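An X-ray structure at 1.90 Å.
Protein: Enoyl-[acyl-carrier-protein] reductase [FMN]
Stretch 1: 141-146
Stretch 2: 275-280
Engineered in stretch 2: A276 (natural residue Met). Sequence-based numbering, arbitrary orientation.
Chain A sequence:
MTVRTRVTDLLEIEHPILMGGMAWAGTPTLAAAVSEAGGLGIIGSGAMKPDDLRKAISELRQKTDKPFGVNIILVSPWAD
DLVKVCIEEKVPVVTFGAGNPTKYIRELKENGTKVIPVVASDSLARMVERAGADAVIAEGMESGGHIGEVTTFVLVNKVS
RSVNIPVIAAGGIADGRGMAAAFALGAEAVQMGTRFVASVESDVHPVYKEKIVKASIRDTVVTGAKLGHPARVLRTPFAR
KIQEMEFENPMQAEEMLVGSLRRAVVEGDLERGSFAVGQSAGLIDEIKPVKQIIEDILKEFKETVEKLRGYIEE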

# COMPACT_ATOMS: atom_id res chain seq x y z
N MET A 141 2.06 -6.96 -1.56
CA MET A 141 1.62 -8.10 -0.75
C MET A 141 0.17 -8.01 -0.29
O MET A 141 -0.30 -8.95 0.35
N GLU A 142 -0.55 -6.92 -0.58
CA GLU A 142 -1.99 -6.93 -0.32
C GLU A 142 -2.76 -7.76 -1.34
O GLU A 142 -3.97 -7.94 -1.18
N SER A 143 -2.11 -8.23 -2.40
CA SER A 143 -2.82 -9.03 -3.37
C SER A 143 -3.12 -10.42 -2.80
O SER A 143 -2.59 -10.82 -1.76
N GLY A 144 -4.01 -11.15 -3.49
CA GLY A 144 -4.32 -12.50 -3.10
C GLY A 144 -3.31 -13.51 -3.63
O GLY A 144 -2.50 -13.23 -4.52
N GLY A 145 -3.35 -14.71 -3.06
CA GLY A 145 -2.47 -15.76 -3.51
C GLY A 145 -1.07 -15.58 -2.95
O GLY A 145 -0.86 -14.89 -1.95
N HIS A 146 -0.11 -16.21 -3.61
CA HIS A 146 1.27 -16.12 -3.14
C HIS A 146 1.77 -14.68 -3.26
O HIS A 146 1.51 -13.99 -4.25
N PHE A 275 -9.38 -19.57 -0.88
CA PHE A 275 -9.98 -18.45 -1.60
C PHE A 275 -8.94 -17.33 -1.69
O PHE A 275 -8.90 -16.42 -0.87
N ALA A 276 -8.08 -17.43 -2.71
CA ALA A 276 -6.96 -16.51 -2.93
C ALA A 276 -7.50 -15.18 -3.45
O ALA A 276 -7.64 -14.97 -4.65
N VAL A 277 -7.82 -14.28 -2.52
CA VAL A 277 -8.31 -12.96 -2.89
C VAL A 277 -7.55 -11.93 -2.06
O VAL A 277 -7.12 -12.20 -0.94
N GLY A 278 -7.36 -10.74 -2.64
CA GLY A 278 -6.58 -9.70 -2.02
C GLY A 278 -7.41 -8.80 -1.13
O GLY A 278 -8.63 -8.92 -1.04
N GLN A 279 -6.71 -7.88 -0.47
CA GLN A 279 -7.39 -6.95 0.43
C GLN A 279 -8.35 -6.05 -0.33
O GLN A 279 -9.29 -5.51 0.27
N SER A 280 -8.16 -5.89 -1.64
CA SER A 280 -9.10 -5.07 -2.40
C SER A 280 -10.51 -5.67 -2.43
O SER A 280 -11.43 -4.99 -2.90

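The touching parts, E142 to G145 and A276 to Q279, run in nearly opposite directions, their end-to-end vectors 175° apart, and the two stretches bury 249 Å² between them. Much of this contact is backbone against backbone, because glycines face each other where the CA atoms come nearest, and few side chains enter the interface.

F275 opens the second stretch without taking part. Its side chain (chi1 -71°, m; chi2 81°) is buried, but its nearest approach to the first stretch is F275 CB to G145 N, 8.8 Å. The contact begins at A276, an engineered residue that is Met in the natural sequence. Its CA-to-CB bond points sideways, and the methyl group packs against the backbone of G145, with A276 CB 3.6 Å from G145 N. G145 has a phi of 78°, a positive value that by itself favours glycine.

V277 turns its CA-to-CB bond away from the first stretch, and its nearest side-chain atom, V277 CB, is 5.6 Å from G144 CA; chi1 is -25°, between the usual wells. What it offers the contact is its main chain: V277 C lies 3.4 Å from G144 CA. A side chain on G144 would point toward the second stretch, and an ideal CB there would sit 2.6 Å from V277 C and 2.8 Å from G278 N, both clashes.

G278 repeats this arrangement from the other side of the contact. G278 CA is 3.3 Å from both E142 O and G144 N, and an ideal CB on G278 would fall 2.9 Å from E142 O and 3.0 Å from G144 N. The two glycines therefore allow a CA-to-CA approach of 3.8 Å between G144 and G278. S143, between E142 and G144, directs its CA-to-CB bond away (chi1 59°, p).

At Q279 the contact gains its single hydrogen bond, from Q279 N to E142 O, at 2.8 Å with a nearly straight N-H...O angle of 166°. Here the side chains also meet. The CA-to-CB bond of Q279 points sideways; with chi1 m (-67°), chi2 t (-176°) and chi3 -4°, Q279 OE1 comes to 3.7 Å from E142 CB, a van der Waals contact. E142 leaves CA sideways in chi1 p (44°), but chi2 of -94° lies off the standard wells and its end leads away. The carboxylate oxygens of E142 and the amide group of Q279 find their hydrogen-bond partners elsewhere in the structure. S280 (chi1 71°, p) follows in the 3-10 segment; S280 OG is 6.1 Å from E142 O, too far for a contact.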

# COMPACT_ATOMS: atom_id res chain seq x y z
CB MET A 141 2.54 -8.25 0.46
CG MET A 141 2.61 -7.01 1.31
SD MET A 141 1.47 -7.14 2.69
CE MET A 141 2.32 -8.36 3.69
CB GLU A 142 -2.57 -5.51 -0.30
CG GLU A 142 -2.10 -4.60 -1.44
CD GLU A 142 -0.90 -3.75 -1.02
OE1 GLU A 142 0.20 -4.32 -0.85
OE2 GLU A 142 -1.07 -2.53 -0.82
CB SER A 143 -2.03 -9.11 -4.68
OG SER A 143 -0.77 -9.70 -4.46
CB HIS A 146 2.16 -17.09 -3.91
CG HIS A 146 1.81 -18.53 -3.68
ND1 HIS A 146 1.17 -19.31 -4.63
CD2 HIS A 146 1.98 -19.33 -2.60
CE1 HIS A 146 0.98 -20.52 -4.14
NE2 HIS A 146 1.46 -20.56 -2.91
CB PHE A 275 -11.27 -18.00 -0.91
CG PHE A 275 -12.39 -18.99 -1.08
CD1 PHE A 275 -12.46 -20.12 -0.28
CD2 PHE A 275 -13.35 -18.80 -2.06
CE1 PHE A 275 -13.49 -21.04 -0.44
CE2 PHE A 275 -14.38 -19.72 -2.23
CZ PHE A 275 -14.45 -20.84 -1.42
CB ALA A 276 -5.96 -17.11 -3.91
CB VAL A 277 -9.85 -12.82 -2.71
CG1 VAL A 277 -10.55 -14.17 -2.80
CG2 VAL A 277 -10.20 -12.11 -1.44
CB GLN A 279 -6.36 -6.11 1.21
CG GLN A 279 -5.54 -6.94 2.20
CD GLN A 279 -4.60 -6.09 3.04
OE1 GLN A 279 -4.50 -4.88 2.84
NE2 GLN A 279 -3.91 -6.73 3.99
CB SER A 280 -8.62 -4.85 -3.83
OG SER A 280 -8.71 -6.04 -4.58